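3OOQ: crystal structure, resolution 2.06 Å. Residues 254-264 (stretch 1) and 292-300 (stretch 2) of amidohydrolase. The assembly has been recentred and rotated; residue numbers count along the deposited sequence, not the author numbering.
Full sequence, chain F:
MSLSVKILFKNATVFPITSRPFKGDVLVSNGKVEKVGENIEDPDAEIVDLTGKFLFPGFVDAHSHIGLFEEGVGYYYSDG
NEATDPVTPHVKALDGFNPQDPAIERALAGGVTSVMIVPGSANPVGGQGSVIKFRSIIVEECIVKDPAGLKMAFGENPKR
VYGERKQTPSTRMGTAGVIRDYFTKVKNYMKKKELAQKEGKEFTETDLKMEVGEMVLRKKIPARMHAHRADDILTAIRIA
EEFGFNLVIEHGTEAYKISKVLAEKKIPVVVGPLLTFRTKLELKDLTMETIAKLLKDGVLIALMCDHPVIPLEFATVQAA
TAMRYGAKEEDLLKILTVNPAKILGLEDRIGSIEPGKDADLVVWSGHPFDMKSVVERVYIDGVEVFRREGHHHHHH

Stretch 1, residues 254-264: EAYKISKVLAE
Stretch 2, residues 292-300: AKLLKDGVL

Stretch 1 contains a 3-10 turn running through Y256 and K257, then continues as an α-helix over 259-264, with I258 at the N-cap position; stretch 2 is the last part of a helix that begins earlier in the chain, followed by an extended exit through V299 and L300. The two helix axes cross at -48°, approaching to 9.6 Å, with both chains running broadly the same way. The register pairs Y256 with L294 (CA to CA 6.1 Å), S259 with D297 (CA to CA 6.2 Å) and A263 with V299 (CA to CA 4.8 Å); small residues at 259 and 263 suit so close an approach.

Many backbone polar groups are satisfied within their own stretch. In stretch 1, K257 N bonds to E254 O and I258 N to A255 O (both 2.9 Å), then i to i-4 bonds take over, such as A263 N to S259 O at 2.9 Å. In stretch 2, D297 N reaches K293 O at 3.1 Å, and a Schellman motif closes the helix: G298 N donates to L295 O and V299 N to L294 O, both at 3.1 Å. G298 has phi/psi 83/27, a positive phi that favours glycine.

The one direct hydrogen bond across the interface runs from S259 OG to D297 OD2, 2.7 Å. S259 (chi1 49°, p) and D297 (chi1 -64°, m; chi2 -34°) both point toward the opposite stretch, so a short hydroxyl meets a carboxylate that can accept several donors. Water 1 donates to the same D297 OD2 at 3.3 Å and to Y256 O at 2.9 Å, a carbonyl for which the stretch offers no backbone donor. K260 starts away, but its end turns back: K260 NZ lies 4.0 Å from D297 OD1, charge attraction without a salt bridge. Water 2 donates to A263 O (3.2 Å) and G298 O (2.6 Å), bridging the C-terminal ends. Farther back, K257 NZ makes a salt bridge to E254 OE2, a weak hydrogen bond of 3.1 Å.

Apolar groups fill the remaining space. L294 (m, t) brings CD2 to 3.6 Å from S259 CB and CD1 to 4.1 Å from A255 CB. V299 (t) places CG2 4.1 Å from both L262 CB and A263 CB, a branched side chain against the helix. A263 CB also packs 3.1 Å from D297 O, a tight contact that the small alanine methyl permits. Y256 (p, chi2 85°) has CB 4.1 Å from K293 CD, whose aliphatic chain lies obliquely to the ring; Y256 OH is satisfied elsewhere in the structure.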

ATOM      1  N   GLU F 254      25.119 -13.477  26.850  1.00 19.80           N
ATOM      2  CA  GLU F 254      26.066 -12.698  27.643  1.00 19.53           C
ATOM      3  C   GLU F 254      25.992 -12.970  29.143  1.00 19.84           C
ATOM      4  O   GLU F 254      26.498 -12.168  29.940  1.00 19.79           O
ATOM      5  CB  GLU F 254      25.896 -11.198  27.356  1.00 19.53           C
ATOM      6  CG  GLU F 254      26.200 -10.835  25.915  1.00 19.94           C
ATOM      7  CD  GLU F 254      26.332  -9.343  25.690  1.00 20.44           C
ATOM      8  OE1 GLU F 254      25.895  -8.544  26.553  1.00 20.42           O
ATOM      9  OE2 GLU F 254      26.897  -8.976  24.637  1.00 21.13           O
ATOM     10  N   ALA F 255      25.381 -14.099  29.528  1.00 20.01           N
ATOM     11  CA  ALA F 255      25.265 -14.494  30.942  1.00 21.13           C
ATOM     12  C   ALA F 255      26.634 -14.558  31.629  1.00 22.28           C
ATOM     13  O   ALA F 255      26.748 -14.283  32.830  1.00 21.95           O
ATOM     14  CB  ALA F 255      24.517 -15.836  31.088  1.00 20.82           C
ATOM     15  N   TYR F 256      27.669 -14.883  30.854  1.00 23.30           N
ATOM     16  CA  TYR F 256      29.015 -14.983  31.390  1.00 25.12           C
ATOM     17  C   TYR F 256      29.532 -13.650  31.946  1.00 26.82           C
ATOM     18  O   TYR F 256      30.385 -13.631  32.837  1.00 28.31           O
ATOM     19  CB  TYR F 256      29.974 -15.583  30.355  1.00 25.57           C
ATOM     20  CG  TYR F 256      30.337 -14.673  29.193  1.00 28.35           C
ATOM     21  CD1 TYR F 256      31.376 -13.737  29.301  1.00 26.01           C
ATOM     22  CD2 TYR F 256      29.661 -14.771  27.972  1.00 25.74           C
ATOM     23  CE1 TYR F 256      31.712 -12.907  28.222  1.00 28.80           C
ATOM     24  CE2 TYR F 256      29.995 -13.955  26.889  1.00 28.16           C
ATOM     25  CZ  TYR F 256      31.014 -13.026  27.020  1.00 26.11           C
ATOM     26  OH  TYR F 256      31.343 -12.229  25.936  1.00 29.23           O
ATOM     27  N   LYS F 257      29.005 -12.538  31.441  1.00 26.45           N
ATOM     28  CA  LYS F 257      29.399 -11.233  31.941  1.00 26.86           C
ATOM     29  C   LYS F 257      28.789 -10.962  33.315  1.00 26.52           C
ATOM     30  O   LYS F 257      29.275 -10.124  34.046  1.00 27.88           O
ATOM     31  CB  LYS F 257      29.018 -10.127  30.947  1.00 27.90           C
ATOM     32  CG  LYS F 257      29.601 -10.311  29.559  1.00 28.77           C
ATOM     33  CD  LYS F 257      29.153  -9.221  28.602  1.00 29.00           C
ATOM     34  CE  LYS F 257      29.920  -9.327  27.296  1.00 28.70           C
ATOM     35  NZ  LYS F 257      29.473  -8.317  26.289  1.00 30.31           N
ATOM     36  N   ILE F 258      27.740 -11.681  33.683  1.00 25.63           N
ATOM     37  CA  ILE F 258      27.076 -11.430  34.962  1.00 25.99           C
ATOM     38  C   ILE F 258      26.861 -12.722  35.725  1.00 25.62           C
ATOM     39  O   ILE F 258      25.892 -12.869  36.478  1.00 25.62           O
ATOM     40  CB  ILE F 258      25.724 -10.693  34.752  1.00 26.79           C
ATOM     41  CG1 ILE F 258      24.835 -11.494  33.797  1.00 21.29           C
ATOM     42  CG2 ILE F 258      25.974  -9.269  34.221  1.00 22.06           C
ATOM     43  CD1 ILE F 258      23.356 -11.112  33.806  1.00 27.19           C
ATOM     44  N   SER F 259      27.786 -13.655  35.541  1.00 25.75           N
ATOM     45  CA  SER F 259      27.643 -15.008  36.077  1.00 26.50           C
ATOM     46  C   SER F 259      27.559 -15.062  37.613  1.00 27.60           C
ATOM     47  O   SER F 259      26.842 -15.897  38.168  1.00 27.58           O
ATOM     48  CB  SER F 259      28.765 -15.911  35.558  1.00 25.69           C
ATOM     49  OG  SER F 259      30.027 -15.289  35.715  1.00 29.66           O
ATOM     50  N   LYS F 260      28.270 -14.164  38.290  1.00 29.05           N
ATOM     51  CA  LYS F 260      28.249 -14.123  39.758  1.00 30.46           C
ATOM     52  C   LYS F 260      26.839 -13.890  40.255  1.00 28.94           C
ATOM     53  O   LYS F 260      26.370 -14.591  41.155  1.00 28.62           O
ATOM     54  CB  LYS F 260      29.203 -13.053  40.305  1.00 33.20           C
ATOM     55  CG  LYS F 260      30.634 -13.557  40.607  1.00 54.73           C
ATOM     56  CD  LYS F 260      31.294 -14.293  39.422  1.00 36.45           C
ATOM     57  CE  LYS F 260      32.821 -14.098  39.426  1.00 54.85           C
ATOM     58  NZ  LYS F 260      33.465 -14.721  40.626  1.00 38.61           N
ATOM     59  N   VAL F 261      26.143 -12.951  39.619  1.00 28.10           N
ATOM     60  CA  VAL F 261      24.762 -12.667  39.978  1.00 27.49           C
ATOM     61  C   VAL F 261      23.849 -13.858  39.740  1.00 26.64           C
ATOM     62  O   VAL F 261      23.029 -14.185  40.597  1.00 27.01           O
ATOM     63  CB  VAL F 261      24.228 -11.403  39.250  1.00 27.98           C
ATOM     64  CG1 VAL F 261      22.845 -11.052  39.750  1.00 34.37           C
ATOM     65  CG2 VAL F 261      25.169 -10.245  39.513  1.00 34.81           C
ATOM     66  N   LEU F 262      23.994 -14.513  38.586  1.00 25.96           N
ATOM     67  CA  LEU F 262      23.167 -15.667  38.249  1.00 25.35           C
ATOM     68  C   LEU F 262      23.380 -16.813  39.240  1.00 25.13           C
ATOM     69  O   LEU F 262      22.412 -17.439  39.686  1.00 24.75           O
ATOM     70  CB  LEU F 262      23.427 -16.128  36.798  1.00 25.08           C
ATOM     71  CG  LEU F 262      23.156 -15.073  35.698  1.00 30.33           C
ATOM     72  CD1 LEU F 262      23.512 -15.615  34.340  1.00 25.11           C
ATOM     73  CD2 LEU F 262      21.735 -14.644  35.680  1.00 24.35           C
ATOM     74  N   ALA F 263      24.643 -17.070  39.570  1.00 25.36           N
ATOM     75  CA  ALA F 263      25.009 -18.075  40.577  1.00 26.96           C
ATOM     76  C   ALA F 263      24.408 -17.778  41.965  1.00 28.14           C
ATOM     77  O   ALA F 263      23.735 -18.638  42.544  1.00 28.24           O
ATOM     78  CB  ALA F 263      26.525 -18.212  40.668  1.00 26.53           C
ATOM     79  N   GLU F 264      24.633 -16.565  42.476  1.00 28.79           N
ATOM     80  CA  GLU F 264      24.104 -16.172  43.786  1.00 30.44           C
ATOM     81  C   GLU F 264      22.592 -16.353  43.851  1.00 29.36           C
ATOM     82  O   GLU F 264      22.066 -16.902  44.822  1.00 29.33           O
ATOM     83  CB  GLU F 264      24.433 -14.704  44.113  1.00 32.59           C
ATOM     84  CG  GLU F 264      25.870 -14.420  44.541  1.00 59.57           C
ATOM     85  CD  GLU F 264      26.222 -12.918  44.494  1.00 35.43           C
ATOM     86  OE1 GLU F 264      25.303 -12.060  44.580  1.00 59.98           O
ATOM     87  OE2 GLU F 264      27.426 -12.597  44.366  1.00 60.36           O
ATOM     88  N   ALA F 292      32.193 -23.412  29.893  1.00 24.43           N
ATOM     89  CA  ALA F 292      33.239 -23.435  30.914  1.00 25.33           C
ATOM     90  C   ALA F 292      33.029 -22.341  31.948  1.00 26.07           C
ATOM     91  O   ALA F 292      33.075 -22.604  33.159  1.00 26.60           O
ATOM     92  CB  ALA F 292      34.607 -23.272  30.256  1.00 25.42           C
ATOM     93  N   LYS F 293      32.787 -21.116  31.468  1.00 25.83           N
ATOM     94  CA  LYS F 293      32.736 -19.969  32.343  1.00 26.56           C
ATOM     95  C   LYS F 293      31.591 -20.091  33.340  1.00 26.21           C
ATOM     96  O   LYS F 293      31.777 -19.854  34.538  1.00 26.70           O
ATOM     97  CB  LYS F 293      32.643 -18.667  31.550  1.00 27.87           C
ATOM     98  CG  LYS F 293      33.889 -18.385  30.735  1.00 33.08           C
ATOM     99  CD  LYS F 293      33.736 -17.172  29.832  1.00 30.58           C
ATOM    100  CE  LYS F 293      35.101 -16.751  29.303  1.00 34.31           C
ATOM    101  NZ  LYS F 293      35.284 -15.300  29.465  1.00 32.87           N
ATOM    102  N   LEU F 294      30.425 -20.483  32.856  1.00 24.81           N
ATOM    103  CA  LEU F 294      29.262 -20.582  33.722  1.00 24.96           C
ATOM    104  C   LEU F 294      29.427 -21.745  34.686  1.00 26.10           C
ATOM    105  O   LEU F 294      29.190 -21.584  35.879  1.00 25.63           O
ATOM    106  CB  LEU F 294      27.971 -20.674  32.906  1.00 24.28           C
ATOM    107  CG  LEU F 294      27.666 -19.393  32.107  1.00 30.66           C
ATOM    108  CD1 LEU F 294      26.382 -19.503  31.308  1.00 24.14           C
ATOM    109  CD2 LEU F 294      27.600 -18.182  33.038  1.00 24.71           C
ATOM    110  N   LEU F 295      29.873 -22.897  34.181  1.00 27.20           N
ATOM    111  CA  LEU F 295      30.197 -24.025  35.066  1.00 28.51           C
ATOM    112  C   LEU F 295      31.122 -23.613  36.219  1.00 29.41           C
ATOM    113  O   LEU F 295      30.842 -23.902  37.379  1.00 29.05           O
ATOM    114  CB  LEU F 295      30.768 -25.218  34.287  1.00 28.51           C
ATOM    115  CG  LEU F 295      29.761 -25.946  33.384  1.00 31.69           C
ATOM    116  CD1 LEU F 295      30.437 -26.975  32.490  1.00 28.30           C
ATOM    117  CD2 LEU F 295      28.644 -26.585  34.204  1.00 28.51           C
ATOM    118  N   LYS F 296      32.200 -22.916  35.884  1.00 30.82           N
ATOM    119  CA  LYS F 296      33.184 -22.446  36.857  1.00 32.54           C
ATOM    120  C   LYS F 296      32.594 -21.508  37.937  1.00 33.04           C
ATOM    121  O   LYS F 296      32.946 -21.603  39.117  1.00 32.81           O
ATOM    122  CB  LYS F 296      34.327 -21.753  36.110  1.00 33.72           C
ATOM    123  CG  LYS F 296      35.488 -21.305  36.966  1.00 50.28           C
ATOM    124  CD  LYS F 296      36.560 -20.663  36.098  1.00 36.42           C
ATOM    125  CE  LYS F 296      37.478 -19.787  36.942  1.00 51.18           C
ATOM    126  NZ  LYS F 296      38.439 -18.988  36.115  1.00 38.33           N
ATOM    127  N   ASP F 297      31.711 -20.605  37.521  1.00 32.83           N
ATOM    128  CA  ASP F 297      31.061 -19.669  38.436  1.00 32.79           C
ATOM    129  C   ASP F 297      29.819 -20.241  39.120  1.00 30.84           C
ATOM    130  O   ASP F 297      29.150 -19.547  39.862  1.00 30.86           O
ATOM    131  CB  ASP F 297      30.756 -18.348  37.714  1.00 34.62           C
ATOM    132  CG  ASP F 297      32.025 -17.630  37.259  1.00 49.64           C
ATOM    133  OD1 ASP F 297      33.041 -17.731  37.980  1.00 36.80           O
ATOM    134  OD2 ASP F 297      32.019 -16.980  36.182  1.00 36.38           O
ATOM    135  N   GLY F 298      29.517 -21.514  38.881  1.00 29.36           N
ATOM    136  CA  GLY F 298      28.510 -22.215  39.673  1.00 27.83           C
ATOM    137  C   GLY F 298      27.072 -21.985  39.240  1.00 25.92           C
ATOM    138  O   GLY F 298      26.156 -22.088  40.052  1.00 25.48           O
ATOM    139  N   VAL F 299      26.877 -21.678  37.958  1.00 24.32           N
ATOM    140  CA  VAL F 299      25.543 -21.566  37.380  1.00 22.28           C
ATOM    141  C   VAL F 299      25.095 -22.932  36.887  1.00 21.47           C
ATOM    142  O   VAL F 299      25.860 -23.655  36.239  1.00 20.38           O
ATOM    143  CB  VAL F 299      25.510 -20.539  36.219  1.00 22.14           C
ATOM    144  CG1 VAL F 299      24.043 -20.318  35.686  1.00 16.29           C
ATOM    145  CG2 VAL F 299      26.096 -19.211  36.681  1.00 16.69           C
ATOM    146  N   LEU F 300      23.847 -23.272  37.195  1.00 21.33           N
ATOM    147  CA  LEU F 300      23.210 -24.441  36.635  1.00 21.98           C
ATOM    148  C   LEU F 300      22.787 -24.191  35.170  1.00 22.54           C
ATOM    149  O   LEU F 300      21.945 -23.341  34.888  1.00 21.99           O
ATOM    150  CB  LEU F 300      21.998 -24.851  37.476  1.00 22.04           C
ATOM    151  CG  LEU F 300      21.185 -26.001  36.872  1.00 30.35           C
ATOM    152  CD1 LEU F 300      21.979 -27.302  36.948  1.00 22.69           C
ATOM    153  CD2 LEU F 300      19.849 -26.135  37.578  1.00 22.77           C
TER
HETATM  154  O   HOH W   1      32.298 -15.737  33.175  1.00 28.74           O
HETATM  155  O   HOH W   2      23.745 -21.437  40.911  1.00 20.24           O